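Local coordinates for protein ornithine carbamoyltransferase, anabolic (Campylobacter jejuni subsp. jejuni, PDB 3TPF) that catalyses the reversible transfer of the carbamoyl group from carbamoyl phosphate to L-ornithine, giving L-citrulline and phosphate in arginine biosynthesis, at residues Y206-E210 against G241-D245; T135-K141 against K254-L259; K31-K37 against I58-K64; T7-K13 against I164-L169. The contacts are given in a common frame with arbitrary orientation. Residue numbers count along the deposited sequence, not the author numbering.

Contact 1 of 4, residues Y206-E210 against G241-D245; sequences YDKFE and GFMID
One lysine makes most of this contact. K208 opens the short helix 208-212 and points its CA-to-CB bond at the loop 241-245. The two backbones come nearest at K208 and F242, with CA atoms 6.2 Å apart. Chi1 and chi2 of K208 are t, chi3 is p and chi4 is t, so the chain runs out and then bends into the loop. K208 NZ donates to G241 O at 2.9 Å and to M243 O at 2.7 Å. A long salt bridge of 3.8 Å joins K208 NZ to D245 OD2. The ammonium is thus held by two backbone carbonyls, with the carboxylate as a secondary ionic partner. All this lies at the edge of the Rossmann-like ornithine-binding domain, where the loop leads from helix 232-238 into helix 246-251. Both segments hold an N-cap. D207 has chi1 t, and its OD1 accepts from F209 N at 3.0 Å. D245 has chi1 p, and its OD2 also accepts from A248 N in the next helix. K208 CD lies 4.4 Å from I244 CD1. F242, chi1 m, swings its ring back so that CZ sits 3.8 Å from Y206 O. The I244 backbone also bonds to E269 and S271.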
# COMPACT_ATOMS: atom_id res chain seq x y z
N TYR B 206 41.96 -13.29 2.77
CA TYR B 206 41.78 -12.03 3.53
C TYR B 206 42.63 -10.88 2.97
O TYR B 206 43.03 -9.96 3.69
CB TYR B 206 42.04 -12.23 5.01
CG TYR B 206 43.40 -12.73 5.37
CD1 TYR B 206 43.58 -14.06 5.75
CD2 TYR B 206 44.52 -11.88 5.36
CE1 TYR B 206 44.85 -14.54 6.10
CE2 TYR B 206 45.79 -12.35 5.70
CZ TYR B 206 45.95 -13.68 6.08
OH TYR B 206 47.19 -14.18 6.43
N ASP B 207 42.89 -10.95 1.67
CA ASP B 207 43.73 -9.96 0.98
C ASP B 207 42.99 -9.38 -0.22
O ASP B 207 42.87 -10.03 -1.25
CB ASP B 207 45.03 -10.58 0.51
CG ASP B 207 46.00 -9.58 -0.03
OD1 ASP B 207 45.58 -8.46 -0.38
OD2 ASP B 207 47.20 -9.88 -0.07
N LYS B 208 42.54 -8.15 -0.08
CA LYS B 208 41.75 -7.49 -1.11
C LYS B 208 42.45 -7.62 -2.46
O LYS B 208 41.86 -7.96 -3.47
CB LYS B 208 41.53 -6.02 -0.70
CG LYS B 208 40.89 -5.09 -1.73
CD LYS B 208 40.61 -3.68 -1.18
CE LYS B 208 41.80 -2.71 -1.21
NZ LYS B 208 41.51 -1.32 -0.75
N PHE B 209 43.74 -7.34 -2.45
CA PHE B 209 44.50 -7.17 -3.69
C PHE B 209 44.73 -8.47 -4.43
O PHE B 209 44.69 -8.51 -5.66
CB PHE B 209 45.83 -6.50 -3.40
CG PHE B 209 45.69 -5.14 -2.78
CD1 PHE B 209 45.86 -4.97 -1.40
CD2 PHE B 209 45.40 -4.03 -3.56
CE1 PHE B 209 45.75 -3.71 -0.82
CE2 PHE B 209 45.29 -2.78 -2.98
CZ PHE B 209 45.47 -2.61 -1.61
N GLU B 210 44.93 -9.53 -3.68
CA GLU B 210 45.02 -10.88 -4.24
C GLU B 210 43.72 -11.28 -4.92
O GLU B 210 43.70 -11.85 -6.02
CB GLU B 210 45.35 -11.91 -3.15
CG GLU B 210 45.34 -13.39 -3.60
CD GLU B 210 46.57 -13.80 -4.40
OE1 GLU B 210 47.31 -12.92 -4.92
OE2 GLU B 210 46.83 -15.02 -4.48
N GLY B 241 41.30 -2.31 5.50
CA GLY B 241 41.90 -2.34 4.16
C GLY B 241 40.93 -2.58 3.01
O GLY B 241 41.31 -2.59 1.84
N PHE B 242 39.66 -2.73 3.33
CA PHE B 242 38.73 -3.39 2.40
C PHE B 242 37.93 -2.50 1.46
O PHE B 242 37.20 -2.99 0.61
CB PHE B 242 37.83 -4.35 3.15
CG PHE B 242 38.53 -5.62 3.52
CD1 PHE B 242 38.34 -6.76 2.77
CD2 PHE B 242 39.42 -5.66 4.57
CE1 PHE B 242 38.99 -7.93 3.10
CE2 PHE B 242 40.07 -6.83 4.91
CZ PHE B 242 39.86 -7.97 4.17
N MSE B 243 38.06 -1.21 1.58
CA MSE B 243 37.28 -0.36 0.70
C MSE B 243 37.69 -0.59 -0.72
O MSE B 243 38.85 -0.83 -0.98
CB MSE B 243 37.56 1.10 1.05
CG MSE B 243 37.12 2.04 -0.05
SE MSE B 243 37.15 3.87 0.66
CE MSE B 243 38.93 4.02 1.56
N ILE B 244 36.73 -0.49 -1.64
CA ILE B 244 37.04 -0.40 -3.08
C ILE B 244 37.25 1.05 -3.51
O ILE B 244 36.35 1.89 -3.41
CB ILE B 244 35.96 -0.95 -3.97
CG1 ILE B 244 35.70 -2.41 -3.62
CG2 ILE B 244 36.35 -0.81 -5.41
CD1 ILE B 244 36.94 -3.30 -3.59
N ASP B 245 38.47 1.33 -3.90
CA ASP B 245 38.86 2.66 -4.32
C ASP B 245 39.65 2.55 -5.62
O ASP B 245 39.79 1.46 -6.16
CB ASP B 245 39.63 3.42 -3.21
CG ASP B 245 40.89 2.69 -2.67
OD1 ASP B 245 41.52 3.29 -1.76
OD2 ASP B 245 41.25 1.59 -3.14

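Contact 2 of 4, residues T135-K141 against K254-L259; sequences TIKEWNK and KDAILL
A lysine beyond the end of a helix reaches across to the loop that leads into a strand. K141 NZ donates to D255 O at 3.0 Å. D255 has positive phi (63°), and its side-chain end leads away from the helix segment. K141 belongs to the Schellman motif that ends helix 126-138. N140, phi 45° and psi 46°, is the C-prime residue. K141 N bonds I136 O at 3.1 Å, and N140 N bonds K137 O at 3.2 Å. K141 has chi1 and chi2 m, then chi3 and chi4 t. Segment 254-259 enters strand 257-260, an edge of the five-stranded parallel sheet in this chain. Nearest CA pairs are T135 with L259 at 8.9 Å, W139 with I257 at 8.2 Å and K141 with A256 at 8.1 Å. I257 and L259 alternate with L258 and face the helix. W139 CE3 meets I257 CG2 at 3.9 Å, I136 CG1 meets L259 CD1 at 4.1 Å, and T135 CG2 meets L259 CD2 at 4.2 Å. The contact packs a helix of the carbamoyl-phosphate domain on the ornithine domain's sheet. Its grip is mainly apolar, and its single direct hydrogen bond uses a backbone carbonyl, so D255 contributes no charge to it.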
# COMPACT_ATOMS: atom_id res chain seq x y z
N THR B 135 23.52 -8.47 -15.51
CA THR B 135 24.25 -7.23 -15.77
C THR B 135 25.63 -7.49 -16.33
O THR B 135 26.08 -6.85 -17.25
CB THR B 135 24.35 -6.35 -14.53
OG1 THR B 135 23.02 -5.99 -14.12
CG2 THR B 135 25.10 -5.12 -14.90
N ILE B 136 26.25 -8.50 -15.76
CA ILE B 136 27.53 -8.99 -16.23
C ILE B 136 27.46 -9.42 -17.71
O ILE B 136 28.32 -9.11 -18.51
CB ILE B 136 28.02 -10.18 -15.40
CG1 ILE B 136 28.37 -9.71 -13.98
CG2 ILE B 136 29.21 -10.81 -16.08
CD1 ILE B 136 28.55 -10.85 -13.03
N LYS B 137 26.36 -10.06 -18.06
CA LYS B 137 26.16 -10.49 -19.42
C LYS B 137 25.95 -9.29 -20.34
O LYS B 137 26.45 -9.24 -21.45
CB LYS B 137 24.99 -11.47 -19.46
CG LYS B 137 24.67 -12.09 -20.80
CD LYS B 137 23.88 -13.41 -20.64
CE LYS B 137 23.66 -14.15 -22.00
NZ LYS B 137 22.45 -13.78 -22.83
N GLU B 138 25.22 -8.31 -19.86
CA GLU B 138 24.96 -7.08 -20.64
C GLU B 138 26.20 -6.26 -20.89
O GLU B 138 26.32 -5.57 -21.89
CB GLU B 138 23.95 -6.18 -19.95
CG GLU B 138 22.59 -6.02 -20.65
CD GLU B 138 21.78 -4.84 -20.08
OE1 GLU B 138 20.91 -4.41 -20.88
OE2 GLU B 138 22.01 -4.34 -18.89
N TRP B 139 27.14 -6.34 -19.97
CA TRP B 139 28.35 -5.55 -20.10
C TRP B 139 29.47 -6.36 -20.73
O TRP B 139 30.65 -6.06 -20.58
CB TRP B 139 28.73 -4.95 -18.77
CG TRP B 139 27.80 -3.80 -18.48
CD1 TRP B 139 26.41 -3.85 -18.23
CD2 TRP B 139 28.13 -2.42 -18.44
NE1 TRP B 139 25.89 -2.59 -18.01
CE2 TRP B 139 26.92 -1.70 -18.12
CE3 TRP B 139 29.32 -1.73 -18.60
CZ2 TRP B 139 26.88 -0.35 -18.03
CZ3 TRP B 139 29.29 -0.39 -18.49
CH2 TRP B 139 28.08 0.31 -18.21
N ASN B 140 29.06 -7.41 -21.43
CA ASN B 140 29.98 -8.29 -22.12
C ASN B 140 31.21 -8.68 -21.27
O ASN B 140 32.31 -8.64 -21.74
CB ASN B 140 30.43 -7.64 -23.40
CG ASN B 140 29.27 -7.30 -24.27
OD1 ASN B 140 28.60 -8.18 -24.81
ND2 ASN B 140 29.01 -6.02 -24.42
N LYS B 141 30.98 -9.06 -20.03
CA LYS B 141 32.03 -9.52 -19.15
C LYS B 141 31.88 -11.02 -18.89
O LYS B 141 32.45 -11.56 -17.94
CB LYS B 141 32.08 -8.75 -17.83
CG LYS B 141 32.29 -7.25 -18.00
CD LYS B 141 33.73 -6.89 -18.27
CE LYS B 141 33.91 -5.53 -18.92
NZ LYS B 141 35.33 -5.24 -19.28
N LYS B 254 41.66 -4.27 -16.89
CA LYS B 254 41.31 -3.03 -17.53
C LYS B 254 39.82 -3.12 -17.80
O LYS B 254 39.32 -4.18 -18.15
CB LYS B 254 42.10 -2.84 -18.81
CG LYS B 254 41.43 -1.90 -19.79
CD LYS B 254 42.32 -1.56 -20.97
CE LYS B 254 41.69 -0.43 -21.75
NZ LYS B 254 42.32 -0.51 -23.09
N ASP B 255 39.14 -2.01 -17.61
CA ASP B 255 37.70 -1.87 -17.91
C ASP B 255 36.76 -2.76 -17.10
O ASP B 255 35.56 -2.93 -17.45
CB ASP B 255 37.47 -2.10 -19.41
CG ASP B 255 38.04 -0.98 -20.25
OD1 ASP B 255 37.85 0.21 -19.88
OD2 ASP B 255 38.66 -1.30 -21.27
N ALA B 256 37.28 -3.27 -15.99
CA ALA B 256 36.50 -4.11 -15.05
C ALA B 256 35.37 -3.28 -14.48
O ALA B 256 35.58 -2.09 -14.21
CB ALA B 256 37.39 -4.65 -13.93
N ILE B 257 34.20 -3.88 -14.35
CA ILE B 257 33.01 -3.21 -13.80
C ILE B 257 32.89 -3.43 -12.31
O ILE B 257 33.34 -4.47 -11.79
CB ILE B 257 31.70 -3.64 -14.46
CG1 ILE B 257 31.46 -5.13 -14.31
CG2 ILE B 257 31.69 -3.30 -15.91
CD1 ILE B 257 30.06 -5.53 -14.75
N LEU B 258 32.34 -2.44 -11.62
CA LEU B 258 32.12 -2.50 -10.18
C LEU B 258 30.61 -2.66 -9.92
O LEU B 258 29.81 -1.86 -10.36
CB LEU B 258 32.63 -1.23 -9.49
CG LEU B 258 32.25 -1.08 -7.99
CD1 LEU B 258 32.90 -2.19 -7.20
CD2 LEU B 258 32.61 0.30 -7.50
N LEU B 259 30.24 -3.70 -9.21
CA LEU B 259 28.85 -3.94 -8.86
C LEU B 259 28.63 -3.77 -7.36
O LEU B 259 29.52 -4.09 -6.57
CB LEU B 259 28.41 -5.35 -9.23
CG LEU B 259 28.29 -5.70 -10.70
CD1 LEU B 259 27.79 -7.11 -10.83
CD2 LEU B 259 27.33 -4.67 -11.40

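Contact 3 of 4, residues K31-K37 against I58-K64; sequences KKLLQDK and ITELGGK
A Schellman motif ends helix 48-60 and meets a type II beta turn, L34 to K37, in the loop before strand 38-43. K31 O accepts from a water at 3.0 Å; that water also gives a weak bond to E60 O at 3.5 Å. K32 has its CA 4.1 Å from that of L61, and its NZ bridges to D36 of the third subunit. L33 CB packs on L61 CD2 at 4.0 Å. L34 N donates to L61 O at 2.8 Å. L34 CD1 lies 4.0 Å from L61 CD1 and 4.1 Å from I58 CD1. Q35 CA makes a CH...O contact with G62 O at 3.5 Å. D36, phi 61°, donates from N to G62 O at 2.9 Å; its carboxylate bridges to K32 of the second subunit. G62 has phi 97°, and a CB there would clash with Q35 CG. K37 begins the parallel pairing of strands 38-43 and 64-68. Its O accepts from K64 N at 2.9 Å and lies 3.1 Å from G63 CA.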
# COMPACT_ATOMS: atom_id res chain seq x y z
N LYS B 31 6.32 -8.61 -22.76
CA LYS B 31 5.14 -9.39 -23.03
C LYS B 31 4.38 -9.60 -21.72
O LYS B 31 4.97 -9.72 -20.65
CB LYS B 31 5.51 -10.76 -23.65
CG LYS B 31 5.92 -10.74 -25.13
CD LYS B 31 6.50 -12.09 -25.66
CE LYS B 31 5.54 -13.03 -26.45
NZ LYS B 31 5.73 -14.54 -26.26
N LYS B 32 3.05 -9.65 -21.83
CA LYS B 32 2.17 -9.84 -20.66
C LYS B 32 1.82 -11.31 -20.45
O LYS B 32 0.75 -11.78 -20.78
CB LYS B 32 0.91 -8.99 -20.81
CG LYS B 32 1.14 -7.48 -20.74
CD LYS B 32 -0.17 -6.68 -20.67
CE LYS B 32 0.08 -5.19 -20.32
NZ LYS B 32 -0.90 -4.18 -20.82
N LEU B 33 2.80 -12.02 -19.95
CA LEU B 33 2.75 -13.47 -19.85
C LEU B 33 2.00 -14.04 -18.66
O LEU B 33 1.74 -15.22 -18.59
CB LEU B 33 4.18 -14.01 -19.82
CG LEU B 33 5.17 -13.72 -20.95
CD1 LEU B 33 6.54 -14.23 -20.39
CD2 LEU B 33 4.73 -14.34 -22.31
N LEU B 34 1.71 -13.20 -17.69
CA LEU B 34 0.99 -13.60 -16.52
C LEU B 34 -0.27 -12.75 -16.36
O LEU B 34 -0.62 -12.32 -15.30
CB LEU B 34 1.88 -13.45 -15.34
CG LEU B 34 3.14 -14.27 -15.37
CD1 LEU B 34 3.89 -14.11 -14.03
CD2 LEU B 34 2.77 -15.71 -15.68
N GLN B 35 -1.05 -12.62 -17.40
CA GLN B 35 -2.33 -11.91 -17.24
C GLN B 35 -3.17 -12.38 -16.02
O GLN B 35 -3.31 -13.55 -15.74
CB GLN B 35 -3.13 -11.91 -18.51
CG GLN B 35 -2.66 -10.79 -19.42
CD GLN B 35 -3.25 -10.94 -20.85
OE1 GLN B 35 -4.44 -11.26 -21.01
NE2 GLN B 35 -2.40 -10.74 -21.88
N ASP B 36 -3.66 -11.42 -15.29
CA ASP B 36 -4.48 -11.64 -14.09
C ASP B 36 -3.81 -12.41 -12.92
O ASP B 36 -4.50 -12.66 -11.94
CB ASP B 36 -5.76 -12.33 -14.43
CG ASP B 36 -6.63 -11.49 -15.38
OD1 ASP B 36 -6.44 -10.23 -15.40
OD2 ASP B 36 -7.49 -12.11 -16.11
N LYS B 37 -2.53 -12.71 -12.97
CA LYS B 37 -1.96 -13.43 -11.94
C LYS B 37 -1.58 -12.54 -10.73
O LYS B 37 -1.38 -11.37 -10.87
CB LYS B 37 -0.71 -14.11 -12.43
CG LYS B 37 -0.95 -15.14 -13.51
CD LYS B 37 -1.23 -16.54 -12.96
CE LYS B 37 -1.85 -17.38 -14.08
NZ LYS B 37 -1.27 -18.73 -14.28
N ILE B 58 5.46 -8.12 -11.79
CA ILE B 58 4.17 -8.75 -12.02
C ILE B 58 3.21 -7.82 -12.81
O ILE B 58 2.43 -8.31 -13.65
CB ILE B 58 3.46 -9.10 -10.77
CG1 ILE B 58 2.27 -10.02 -11.01
CG2 ILE B 58 3.11 -7.76 -10.06
CD1 ILE B 58 2.67 -11.42 -11.18
N THR B 59 3.30 -6.51 -12.55
CA THR B 59 2.36 -5.57 -13.14
C THR B 59 2.52 -5.60 -14.65
O THR B 59 1.58 -5.80 -15.37
CB THR B 59 2.53 -4.19 -12.61
OG1 THR B 59 2.10 -4.19 -11.25
CG2 THR B 59 1.64 -3.21 -13.28
N GLU B 60 3.76 -5.45 -15.09
CA GLU B 60 4.10 -5.40 -16.48
C GLU B 60 3.80 -6.69 -17.16
O GLU B 60 3.55 -6.74 -18.37
CB GLU B 60 5.57 -5.10 -16.65
CG GLU B 60 5.94 -3.67 -16.30
CD GLU B 60 7.41 -3.34 -16.58
OE1 GLU B 60 8.09 -4.17 -17.28
OE2 GLU B 60 7.88 -2.26 -16.07
N LEU B 61 3.86 -7.75 -16.38
CA LEU B 61 3.55 -9.10 -16.89
C LEU B 61 2.02 -9.36 -17.00
O LEU B 61 1.60 -10.44 -17.35
CB LEU B 61 4.26 -10.19 -16.01
CG LEU B 61 5.79 -10.52 -16.23
CD1 LEU B 61 6.51 -11.33 -15.15
CD2 LEU B 61 5.91 -11.17 -17.60
N GLY B 62 1.21 -8.36 -16.66
CA GLY B 62 -0.25 -8.46 -16.73
C GLY B 62 -0.99 -8.79 -15.43
O GLY B 62 -2.20 -8.92 -15.41
N GLY B 63 -0.26 -8.88 -14.31
CA GLY B 63 -0.83 -9.29 -13.04
C GLY B 63 -0.99 -8.15 -12.07
O GLY B 63 -1.04 -7.02 -12.49
N LYS B 64 -1.15 -8.47 -10.79
CA LYS B 64 -1.44 -7.49 -9.73
C LYS B 64 -0.59 -7.84 -8.48
O LYS B 64 -0.28 -9.00 -8.23
CB LYS B 64 -2.93 -7.47 -9.39
CG LYS B 64 -3.33 -6.83 -7.99
CD LYS B 64 -3.59 -5.27 -7.92
CE LYS B 64 -4.60 -4.77 -6.80
NZ LYS B 64 -5.46 -3.51 -7.07
O HOH W 1 6.61 -7.38 -19.83

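Contact 4 of 4, residues T7-K13 against I164-L169; sequences TLRDFSK and ITAAIL
Van der Waals packing dominates. I168, chi1 m and chi2 t, is the central side chain: its CD1 comes within 3.2 Å of L8 O, 3.6 Å of F11 O and 4.1 Å of R9 CA. Its CG2 lies 3.3 Å from K13 N. One turn earlier, I164 sets CD1 3.4 Å from R9 CG and CG2 4.2 Å from L8 CB. L8 CD1 reaches T165 OG1 (3.3 Å), which bonds S161 O. K13, with all chi t, runs past L169; CG to CD2 is 4.0 Å, and K13 CE lies 3.3 Å from L169 O. CA atoms are nearest at R9 with I164 (6.5 Å) and K13 with L169 (5.1 Å).

No polar bond joins the two segments. T7 forms an ST turn, with R9 N donating to T7 OG1 at 3.0 Å. Residues 8-10 are a 3-10 turn. Outside, S12 caps helix 13-28 at E15 N, and R9 NH2 forms a salt bridge with E186 OE2, also crossing to the ornithine domain.

The contact joins the carbamoyl-phosphate domain to helix 157-169 of the ornithine domain. L8 touches P126 and T165 touches V129, both on helix 126-138. I168 and L169 both pack on I16 of helix 13-28.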
# COMPACT_ATOMS: atom_id res chain seq x y z
N THR B 7 16.59 -20.24 -2.88
CA THR B 7 18.03 -20.11 -3.09
C THR B 7 18.46 -20.69 -4.45
O THR B 7 17.91 -21.68 -4.91
CB THR B 7 18.86 -20.85 -2.02
OG1 THR B 7 20.25 -20.83 -2.41
CG2 THR B 7 18.39 -22.26 -1.87
N LEU B 8 19.48 -20.12 -5.04
CA LEU B 8 19.93 -20.68 -6.29
C LEU B 8 20.51 -22.10 -6.15
O LEU B 8 20.74 -22.81 -7.14
CB LEU B 8 20.95 -19.74 -6.92
CG LEU B 8 20.24 -18.49 -7.44
CD1 LEU B 8 21.15 -17.34 -7.79
CD2 LEU B 8 19.43 -18.98 -8.61
N ARG B 9 20.77 -22.49 -4.91
CA ARG B 9 21.30 -23.83 -4.65
C ARG B 9 20.43 -24.89 -5.24
O ARG B 9 20.90 -25.93 -5.59
CB ARG B 9 21.37 -24.11 -3.16
CG ARG B 9 22.60 -23.54 -2.50
CD ARG B 9 22.54 -23.74 -1.02
NE ARG B 9 22.75 -25.11 -0.69
CZ ARG B 9 23.13 -25.53 0.51
NH1 ARG B 9 23.35 -24.67 1.50
NH2 ARG B 9 23.31 -26.83 0.73
N ASP B 10 19.14 -24.62 -5.31
CA ASP B 10 18.17 -25.59 -5.82
C ASP B 10 18.06 -25.62 -7.34
O ASP B 10 17.15 -26.24 -7.87
CB ASP B 10 16.79 -25.32 -5.21
CG ASP B 10 16.75 -25.51 -3.68
OD1 ASP B 10 17.48 -26.39 -3.13
OD2 ASP B 10 15.95 -24.81 -3.02
N PHE B 11 18.93 -24.92 -8.05
CA PHE B 11 18.82 -24.86 -9.52
C PHE B 11 20.09 -25.23 -10.28
O PHE B 11 21.19 -25.24 -9.70
CB PHE B 11 18.33 -23.52 -9.95
CG PHE B 11 16.99 -23.20 -9.39
CD1 PHE B 11 16.88 -22.70 -8.09
CD2 PHE B 11 15.85 -23.48 -10.12
CE1 PHE B 11 15.68 -22.44 -7.57
CE2 PHE B 11 14.61 -23.24 -9.58
CZ PHE B 11 14.54 -22.72 -8.31
N SER B 12 19.89 -25.64 -11.53
CA SER B 12 20.99 -26.08 -12.36
C SER B 12 21.57 -24.90 -13.10
O SER B 12 20.93 -23.86 -13.30
CB SER B 12 20.55 -27.10 -13.37
OG SER B 12 19.64 -26.55 -14.31
N LYS B 13 22.83 -25.05 -13.45
CA LYS B 13 23.52 -24.12 -14.32
C LYS B 13 22.59 -23.71 -15.47
O LYS B 13 22.43 -22.55 -15.78
CB LYS B 13 24.77 -24.81 -14.89
CG LYS B 13 25.68 -23.90 -15.67
CD LYS B 13 26.78 -24.59 -16.46
CE LYS B 13 27.56 -23.56 -17.31
NZ LYS B 13 28.75 -24.03 -18.10
N ILE B 164 27.84 -19.62 -4.06
CA ILE B 164 26.98 -20.67 -4.61
C ILE B 164 26.80 -20.59 -6.09
O ILE B 164 26.90 -21.59 -6.78
CB ILE B 164 25.57 -20.50 -4.03
CG1 ILE B 164 25.54 -21.13 -2.66
CG2 ILE B 164 24.45 -21.00 -4.96
CD1 ILE B 164 24.32 -20.66 -1.88
N THR B 165 26.43 -19.41 -6.55
CA THR B 165 26.11 -19.22 -7.97
C THR B 165 27.37 -19.41 -8.81
O THR B 165 27.33 -20.00 -9.90
CB THR B 165 25.59 -17.82 -8.25
OG1 THR B 165 24.47 -17.58 -7.44
CG2 THR B 165 25.23 -17.66 -9.71
N ALA B 166 28.50 -18.93 -8.29
CA ALA B 166 29.80 -19.11 -8.95
C ALA B 166 30.05 -20.60 -9.14
O ALA B 166 30.44 -21.10 -10.20
CB ALA B 166 30.86 -18.48 -8.07
N ALA B 167 29.74 -21.29 -8.06
CA ALA B 167 29.97 -22.71 -7.93
C ALA B 167 29.15 -23.48 -8.95
O ALA B 167 29.66 -24.50 -9.55
CB ALA B 167 29.58 -23.17 -6.51
N ILE B 168 27.92 -23.04 -9.14
CA ILE B 168 27.03 -23.76 -10.05
C ILE B 168 27.43 -23.47 -11.47
O ILE B 168 27.55 -24.38 -12.31
CB ILE B 168 25.55 -23.42 -9.84
CG1 ILE B 168 25.07 -23.93 -8.47
CG2 ILE B 168 24.72 -24.08 -10.92
CD1 ILE B 168 23.74 -23.45 -7.97
N LEU B 169 27.72 -22.20 -11.73
CA LEU B 169 27.87 -21.74 -13.10
C LEU B 169 29.20 -22.08 -13.71
O LEU B 169 29.33 -22.13 -14.94
CB LEU B 169 27.63 -20.27 -13.16
CG LEU B 169 26.16 -19.77 -13.11
CD1 LEU B 169 26.27 -18.25 -13.15
CD2 LEU B 169 25.26 -20.22 -14.26

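In the fold
Contact 4 closes the longest loop in sequence, and contact 3 is nested inside it. Contact 1 is nested within the loop closed by contact 2, and contacts 2 and 4 alternate along the chain. Contacts 2 and 4 both join the two domains, with centres 20 Å apart; helix 126-138 carries part of contact 2 and packs against contact 4. Contacts 1 and 3 each stay within one domain. They lie on opposite sides of the chain's centre, 43 Å apart between centres. Contact 1 touches contact 2 through I244 CG2 and L258 CD1 (4.1 Å). Contact 3 faces two other subunits, so the set spans the ornithine domain's periphery, the domain junction and a subunit interface.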